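Local coordinates for protein tRNA (cytosine(38)-C(5))-methyltransferase (Schizosaccharomyces pombe, PDB 6FDF) that methylates carbon 5 of cytosine 38 in the anticodon loop of tRNA(Asp), using S-adenosyl-L-methionine as the methyl donor, at residues N51-K56 and E294-S299. Numbering follows the deposited sequence. Where two conformers were deposited one is given.
Sequences NLNHGK and ESLEWS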
loop_
_atom_site.group_PDB
_atom_site.type_symbol
_atom_site.label_atom_id
_atom_site.label_comp_id
_atom_site.label_asym_id
_atom_site.label_seq_id
_atom_site.Cartn_x
_atom_site.Cartn_y
_atom_site.Cartn_z
ATOM N N ASN A 51 9.823 -6.688 11.735
ATOM C CA ASN A 51 11.120 -6.932 12.356
ATOM C C ASN A 51 11.737 -8.238 11.876
ATOM O O ASN A 51 12.967 -8.346 11.795
ATOM C CB ASN A 51 10.962 -6.918 13.874
ATOM C CG ASN A 51 10.681 -5.525 14.403
ATOM O OD1 ASN A 51 11.144 -4.538 13.838
ATOM N ND2 ASN A 51 9.916 -5.439 15.487
ATOM N N LEU A 52 10.906 -9.239 11.573
ATOM C CA LEU A 52 11.420 -10.504 11.066
ATOM C C LEU A 52 12.096 -10.334 9.713
ATOM O O LEU A 52 13.081 -11.025 9.419
ATOM C CB LEU A 52 10.281 -11.518 10.965
ATOM C CG LEU A 52 10.611 -12.844 10.279
ATOM C CD1 LEU A 52 11.653 -13.614 11.076
ATOM C CD2 LEU A 52 9.354 -13.676 10.075
ATOM N N ASN A 53 11.612 -9.403 8.895
ATOM C CA ASN A 53 12.098 -9.243 7.531
ATOM C C ASN A 53 13.130 -8.131 7.381
ATOM O O ASN A 53 14.063 -8.269 6.587
ATOM C CB ASN A 53 10.917 -8.984 6.585
ATOM C CG ASN A 53 10.124 -10.247 6.292
ATOM O OD1 ASN A 53 10.441 -10.993 5.369
ATOM N ND2 ASN A 53 9.075 -10.486 7.077
ATOM N N HIS A 54 12.990 -7.032 8.122
ATOM C CA HIS A 54 13.862 -5.873 7.963
ATOM C C HIS A 54 14.875 -5.709 9.082
ATOM O O HIS A 54 15.782 -4.879 8.955
ATOM C CB HIS A 54 13.025 -4.586 7.866
ATOM C CG HIS A 54 12.031 -4.584 6.746
ATOM N ND1 HIS A 54 12.399 -4.607 5.418
ATOM C CD2 HIS A 54 10.677 -4.572 6.759
ATOM C CE1 HIS A 54 11.316 -4.599 4.661
ATOM N NE2 HIS A 54 10.257 -4.580 5.451
ATOM N N GLY A 55 14.751 -6.462 10.166
ATOM C CA GLY A 55 15.514 -6.178 11.360
ATOM C C GLY A 55 14.683 -5.421 12.382
ATOM O O GLY A 55 13.626 -4.859 12.081
ATOM N N LYS A 56 15.172 -5.409 13.624
ATOM C CA LYS A 56 14.391 -4.885 14.746
ATOM C C LYS A 56 14.405 -3.360 14.693
ATOM O O LYS A 56 15.179 -2.681 15.373
ATOM C CB LYS A 56 14.928 -5.415 16.069
ATOM C CG LYS A 56 14.977 -6.928 16.116
ATOM C CD LYS A 56 15.472 -7.433 17.456
ATOM C CE LYS A 56 15.465 -8.951 17.496
ATOM N NZ LYS A 56 15.911 -9.461 18.824
ATOM N N GLU A 294 10.257 -11.812 -3.066
ATOM C CA GLU A 294 10.114 -13.175 -2.570
ATOM C C GLU A 294 10.681 -13.346 -1.167
ATOM O O GLU A 294 10.274 -14.272 -0.454
ATOM C CB GLU A 294 10.791 -14.149 -3.536
ATOM C CG GLU A 294 10.136 -14.216 -4.900
ATOM C CD GLU A 294 8.685 -14.660 -4.816
ATOM O OE1 GLU A 294 7.787 -13.812 -5.001
ATOM O OE2 GLU A 294 8.445 -15.860 -4.563
ATOM N N SER A 295 11.611 -12.478 -0.757
ATOM C CA SER A 295 12.176 -12.557 0.585
ATOM C C SER A 295 11.157 -12.272 1.687
ATOM O O SER A 295 11.410 -12.637 2.841
ATOM C CB SER A 295 13.351 -11.590 0.708
ATOM O OG SER A 295 12.889 -10.256 0.699
ATOM N N LEU A 296 10.037 -11.614 1.374
ATOM C CA LEU A 296 8.984 -11.413 2.369
ATOM C C LEU A 296 8.540 -12.761 2.915
ATOM O O LEU A 296 8.104 -13.634 2.160
ATOM C CB LEU A 296 7.794 -10.671 1.762
ATOM C CG LEU A 296 6.579 -10.510 2.683
ATOM C CD1 LEU A 296 6.911 -9.617 3.866
ATOM C CD2 LEU A 296 5.360 -9.982 1.934
ATOM N N GLU A 297 8.653 -12.933 4.228
ATOM C CA GLU A 297 8.351 -14.207 4.857
ATOM C C GLU A 297 7.485 -13.989 6.087
ATOM O O GLU A 297 7.565 -12.953 6.753
ATOM C CB GLU A 297 9.638 -14.963 5.240
ATOM C CG GLU A 297 10.393 -14.379 6.423
ATOM C CD GLU A 297 11.520 -15.282 6.898
ATOM O OE1 GLU A 297 12.227 -15.850 6.039
ATOM O OE2 GLU A 297 11.697 -15.426 8.126
ATOM N N TRP A 298 6.639 -14.978 6.367
ATOM C CA TRP A 298 5.861 -15.003 7.598
ATOM C C TRP A 298 5.754 -16.393 8.206
ATOM O O TRP A 298 5.228 -16.515 9.316
ATOM C CB TRP A 298 4.448 -14.449 7.361
ATOM C CG TRP A 298 3.694 -15.134 6.262
ATOM C CD1 TRP A 298 2.847 -16.200 6.385
ATOM C CD2 TRP A 298 3.711 -14.794 4.871
ATOM N NE1 TRP A 298 2.336 -16.542 5.154
ATOM C CE2 TRP A 298 2.849 -15.695 4.209
ATOM C CE3 TRP A 298 4.368 -13.814 4.121
ATOM C CZ2 TRP A 298 2.633 -15.646 2.832
ATOM C CZ3 TRP A 298 4.148 -13.767 2.754
ATOM C CH2 TRP A 298 3.289 -14.676 2.125
ATOM N N SER A 299 6.228 -17.440 7.520
ATOM C CA SER A 299 6.086 -18.806 8.021
ATOM C C SER A 299 6.734 -18.983 9.391
ATOM O O SER A 299 6.201 -19.697 10.245
ATOM C CB SER A 299 6.677 -19.795 7.015
ATOM O OG SER A 299 8.049 -19.530 6.779
HETATM O O HOH W 1 12.131 -9.686 3.277
#
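At the last turn of helix 44-54 in the class I methyltransferase domain, Asn53 and Leu52 meet Glu297 in the irregular loop between helices 283-289 and 305-313, a worked example of how one amide side chain can read the backbone of a single residue. The carboxamide of Asn53 pairs with both backbone polar groups of Glu297, its N-H and its C=O: Glu297 N donates to Asn53 OD1 at 2.9 Å, and Asn53 ND2 donates to Glu297 O, also at 2.9 Å. The two bonds differ in quality. The second is nearly straight (174°), lies in the amide plane of Asn53 and lands on a lone pair of the Glu297 carbonyl; the first is more bent, at 147°, with its donor tilted slightly out of the carbonyl plane of Asn53. Together they fix the rotation of the carboxamide. OD1 and ND2 each have a further partner: ND2 also bonds Ile49 O in its own helix, and a water donates to OD1 at 3.0 Å while hydrogen-bonding Ser295 OG at 2.7 Å. Leu296 slips its CD1 methyl to 4.0 Å from Asn53 ND2, and both residues also touch Tyr25 of helix 22-29. Next to this polar pairing, in the conformer given, Leu52 and the Glu297 side chain cross at about a right angle, with Glu297 OE2 3.5 Å from Leu52 CD1; this contact is less certain than the backbone pairing. Arg284 of helix 283-289 hydrogen-bonds Leu296 O, tying the loop back to that helix as well. The arrangement is the side-chain counterpart of backbone amide pairing: an asparagine carboxamide joined through two hydrogen bonds to the N-H and C=O of one residue in extended conformation, here tying a helix end to a distant loop.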